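Local coordinates for protein peptidoglycan D,D-transpeptidase MrdA (Pseudomonas aeruginosa, PDB 7KIS) that probably cross-links the peptide stems of peptidoglycan as penicillin-binding protein 2, a membrane-bound serine transpeptidase that is a target of beta-lactam antibiotics, at residues 273-283 against 471-482. Numbering follows the deposited sequence.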
# COMPACT_ATOMS: atom_id res chain seq x y z
N ILE A 273 4.78 -1.98 -5.75
CA ILE A 273 6.07 -1.87 -5.09
C ILE A 273 7.09 -2.76 -5.78
O ILE A 273 6.78 -3.91 -6.12
CB ILE A 273 5.97 -2.23 -3.59
CG1 ILE A 273 5.03 -1.27 -2.86
CG2 ILE A 273 7.35 -2.25 -2.96
CD1 ILE A 273 5.24 -1.21 -1.37
N GLN A 274 8.29 -2.23 -6.01
CA GLN A 274 9.43 -3.05 -6.41
C GLN A 274 10.06 -3.61 -5.13
O GLN A 274 10.71 -2.87 -4.39
CB GLN A 274 10.44 -2.25 -7.22
CG GLN A 274 11.52 -3.11 -7.87
CD GLN A 274 12.19 -2.44 -9.05
OE1 GLN A 274 12.95 -1.48 -8.89
NE2 GLN A 274 11.93 -2.95 -10.25
N PRO A 275 9.91 -4.91 -4.86
CA PRO A 275 10.28 -5.43 -3.53
C PRO A 275 11.77 -5.38 -3.23
O PRO A 275 12.13 -5.20 -2.05
CB PRO A 275 9.77 -6.87 -3.57
CG PRO A 275 9.78 -7.23 -5.02
CD PRO A 275 9.44 -5.98 -5.76
N SER A 276 12.65 -5.51 -4.23
CA SER A 276 14.08 -5.53 -3.94
C SER A 276 14.61 -4.15 -3.57
O SER A 276 15.52 -4.04 -2.75
CB SER A 276 14.86 -6.09 -5.13
OG SER A 276 14.96 -5.12 -6.16
N THR A 277 14.05 -3.10 -4.16
CA THR A 277 14.51 -1.74 -3.91
C THR A 277 13.58 -0.96 -2.98
O THR A 277 14.03 -0.01 -2.34
CB THR A 277 14.65 -0.96 -5.22
OG1 THR A 277 13.39 -0.94 -5.91
CG2 THR A 277 15.69 -1.62 -6.11
N GLY A 278 12.30 -1.34 -2.91
CA GLY A 278 11.33 -0.56 -2.17
C GLY A 278 10.73 0.60 -2.93
O GLY A 278 9.92 1.33 -2.36
N ASP A 279 11.11 0.79 -4.19
CA ASP A 279 10.60 1.90 -4.97
C ASP A 279 9.09 1.77 -5.16
O ASP A 279 8.60 0.73 -5.61
CB ASP A 279 11.30 1.97 -6.33
CG ASP A 279 12.75 2.39 -6.22
OD1 ASP A 279 13.22 2.64 -5.09
OD2 ASP A 279 13.43 2.47 -7.27
N VAL A 280 8.36 2.83 -4.81
CA VAL A 280 6.92 2.88 -5.05
C VAL A 280 6.69 3.12 -6.54
O VAL A 280 6.72 4.26 -7.00
CB VAL A 280 6.25 3.97 -4.19
CG1 VAL A 280 4.76 4.07 -4.52
CG2 VAL A 280 6.44 3.67 -2.71
N LEU A 281 6.49 2.04 -7.29
CA LEU A 281 6.29 2.17 -8.73
C LEU A 281 4.94 2.76 -9.09
O LEU A 281 4.80 3.34 -10.17
CB LEU A 281 6.46 0.80 -9.40
CG LEU A 281 7.78 0.11 -9.10
CD1 LEU A 281 7.78 -1.32 -9.63
CD2 LEU A 281 8.95 0.90 -9.68
N ALA A 282 3.95 2.64 -8.21
CA ALA A 282 2.63 3.21 -8.46
C ALA A 282 1.92 3.46 -7.14
O ALA A 282 2.06 2.68 -6.19
CB ALA A 282 1.79 2.30 -9.36
N MET A 283 1.14 4.54 -7.10
CA MET A 283 0.37 4.92 -5.91
C MET A 283 -0.93 5.56 -6.41
O MET A 283 -0.94 6.73 -6.79
CB MET A 283 1.17 5.87 -5.03
CG MET A 283 0.41 6.35 -3.80
SD MET A 283 1.24 7.73 -2.99
CE MET A 283 0.46 7.70 -1.38
N ASN A 471 10.31 -10.52 -0.87
CA ASN A 471 11.70 -10.22 -0.53
C ASN A 471 12.32 -11.21 0.44
O ASN A 471 13.47 -11.00 0.86
CB ASN A 471 11.80 -8.81 0.05
CG ASN A 471 12.93 -8.01 -0.55
OD1 ASN A 471 13.54 -8.42 -1.54
ND2 ASN A 471 13.23 -6.86 0.04
N LYS A 472 11.60 -12.27 0.82
CA LYS A 472 12.08 -13.26 1.78
C LYS A 472 12.43 -12.65 3.13
O LYS A 472 13.33 -13.12 3.83
CB LYS A 472 13.28 -14.04 1.23
CG LYS A 472 13.06 -14.67 -0.13
CD LYS A 472 11.90 -15.65 -0.10
CE LYS A 472 11.82 -16.43 -1.40
NZ LYS A 472 13.10 -17.13 -1.71
N GLY A 473 11.72 -11.58 3.51
CA GLY A 473 11.85 -11.02 4.84
C GLY A 473 12.82 -9.86 4.98
O GLY A 473 12.97 -9.34 6.10
N HIS A 474 13.48 -9.43 3.91
CA HIS A 474 14.37 -8.29 3.99
C HIS A 474 13.54 -7.01 4.04
O HIS A 474 12.77 -6.73 3.11
CB HIS A 474 15.35 -8.24 2.82
CG HIS A 474 16.41 -7.19 2.96
ND1 HIS A 474 16.62 -6.51 4.14
CD2 HIS A 474 17.31 -6.70 2.08
CE1 HIS A 474 17.60 -5.64 3.98
NE2 HIS A 474 18.04 -5.74 2.74
N TRP A 475 13.68 -6.25 5.12
CA TRP A 475 12.82 -5.10 5.38
C TRP A 475 13.43 -3.87 4.73
O TRP A 475 14.49 -3.40 5.15
CB TRP A 475 12.64 -4.90 6.88
CG TRP A 475 11.24 -5.11 7.35
CD1 TRP A 475 10.76 -6.16 8.08
CD2 TRP A 475 10.12 -4.24 7.12
NE1 TRP A 475 9.42 -6.00 8.32
CE2 TRP A 475 9.00 -4.83 7.75
CE3 TRP A 475 9.95 -3.03 6.45
CZ2 TRP A 475 7.74 -4.25 7.72
CZ3 TRP A 475 8.70 -2.45 6.43
CH2 TRP A 475 7.60 -3.06 7.06
N ILE A 476 12.76 -3.34 3.71
CA ILE A 476 13.09 -2.05 3.12
C ILE A 476 11.79 -1.27 2.99
O ILE A 476 10.85 -1.73 2.34
CB ILE A 476 13.77 -2.20 1.75
CG1 ILE A 476 14.99 -3.12 1.84
CG2 ILE A 476 14.16 -0.83 1.20
CD1 ILE A 476 15.42 -3.70 0.52
N ARG A 477 11.75 -0.09 3.60
CA ARG A 477 10.52 0.67 3.65
C ARG A 477 10.17 1.21 2.26
O ARG A 477 11.07 1.60 1.51
CB ARG A 477 10.64 1.82 4.64
CG ARG A 477 10.92 1.36 6.07
CD ARG A 477 10.64 2.46 7.08
NE ARG A 477 10.46 1.92 8.42
CZ ARG A 477 10.10 2.64 9.47
NH1 ARG A 477 9.89 3.95 9.35
NH2 ARG A 477 9.95 2.06 10.66
N PRO A 478 8.89 1.24 1.90
CA PRO A 478 8.50 1.89 0.64
C PRO A 478 8.83 3.37 0.68
O PRO A 478 8.83 4.00 1.73
CB PRO A 478 6.99 1.65 0.56
CG PRO A 478 6.71 0.55 1.54
CD PRO A 478 7.73 0.69 2.61
N HIS A 479 9.12 3.93 -0.50
CA HIS A 479 9.46 5.34 -0.58
C HIS A 479 9.14 5.84 -1.98
O HIS A 479 9.41 5.16 -2.97
CB HIS A 479 10.94 5.57 -0.25
CG HIS A 479 11.89 4.70 -1.01
ND1 HIS A 479 12.71 5.18 -2.01
CD2 HIS A 479 12.15 3.37 -0.92
CE1 HIS A 479 13.43 4.18 -2.50
NE2 HIS A 479 13.11 3.08 -1.85
N LEU A 480 8.57 7.05 -2.04
CA LEU A 480 8.29 7.68 -3.33
C LEU A 480 9.54 8.34 -3.90
O LEU A 480 9.92 8.08 -5.05
CB LEU A 480 7.16 8.70 -3.17
CG LEU A 480 5.82 8.14 -2.72
CD1 LEU A 480 5.08 9.13 -1.83
CD2 LEU A 480 4.97 7.76 -3.92
N ALA A 481 10.18 9.20 -3.11
CA ALA A 481 11.39 9.89 -3.54
C ALA A 481 12.52 8.91 -3.83
O ALA A 481 13.11 8.34 -2.91
CB ALA A 481 11.84 10.89 -2.47
N LYS A 482 12.81 8.70 -5.12
CA LYS A 482 13.92 7.83 -5.48
C LYS A 482 15.26 8.48 -5.14
O LYS A 482 16.13 7.85 -4.53
CB LYS A 482 13.86 7.48 -6.97
CG LYS A 482 14.64 6.23 -7.34
CD LYS A 482 14.28 5.74 -8.74
CE LYS A 482 15.28 4.71 -9.23
NZ LYS A 482 15.37 3.52 -8.33
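His479 carries its ring between backbone N and carbonyl carbon (chi1 51°), which lays the imidazole across the turn at Thr277-Asp279, while Val280, with CG1 opposite its own N (chi1 176°), drops CG2 beside Pro478. The imidazole is gripped at both nitrogens: NE2 gives a nearly straight bond (170°) to Thr277 O, 3.3 Å away and in the ring plane, and ND1 makes a weak one to Ala481 O. Asp279 CA lies over one ring face, toward the rim, and its carboxylate stands almost perpendicular to the ring. The backbones form a single beta bridge between Asp279 and His479, through His479 N to Gly278 O (3.3 Å) and Val280 N to His479 O (3.1 Å). Glycine suits position 278, where phi is positive, a conformation it adopts readily. Proline offers a rigid, puckered apolar ring: Pro478 CG meets Ile273 CD1 at 3.7 Å, and Leu480 CD2 touches both Val280 CG1 and Met283 SD. The contact thus ties the hairpin turn of the transpeptidase sheet to the chain following helix 459-470. With both ring nitrogens donating, one only weakly, His479 may be protonated, a state that the nearby charge of Asp279, whose carboxylate does not bond to the ring, could favour.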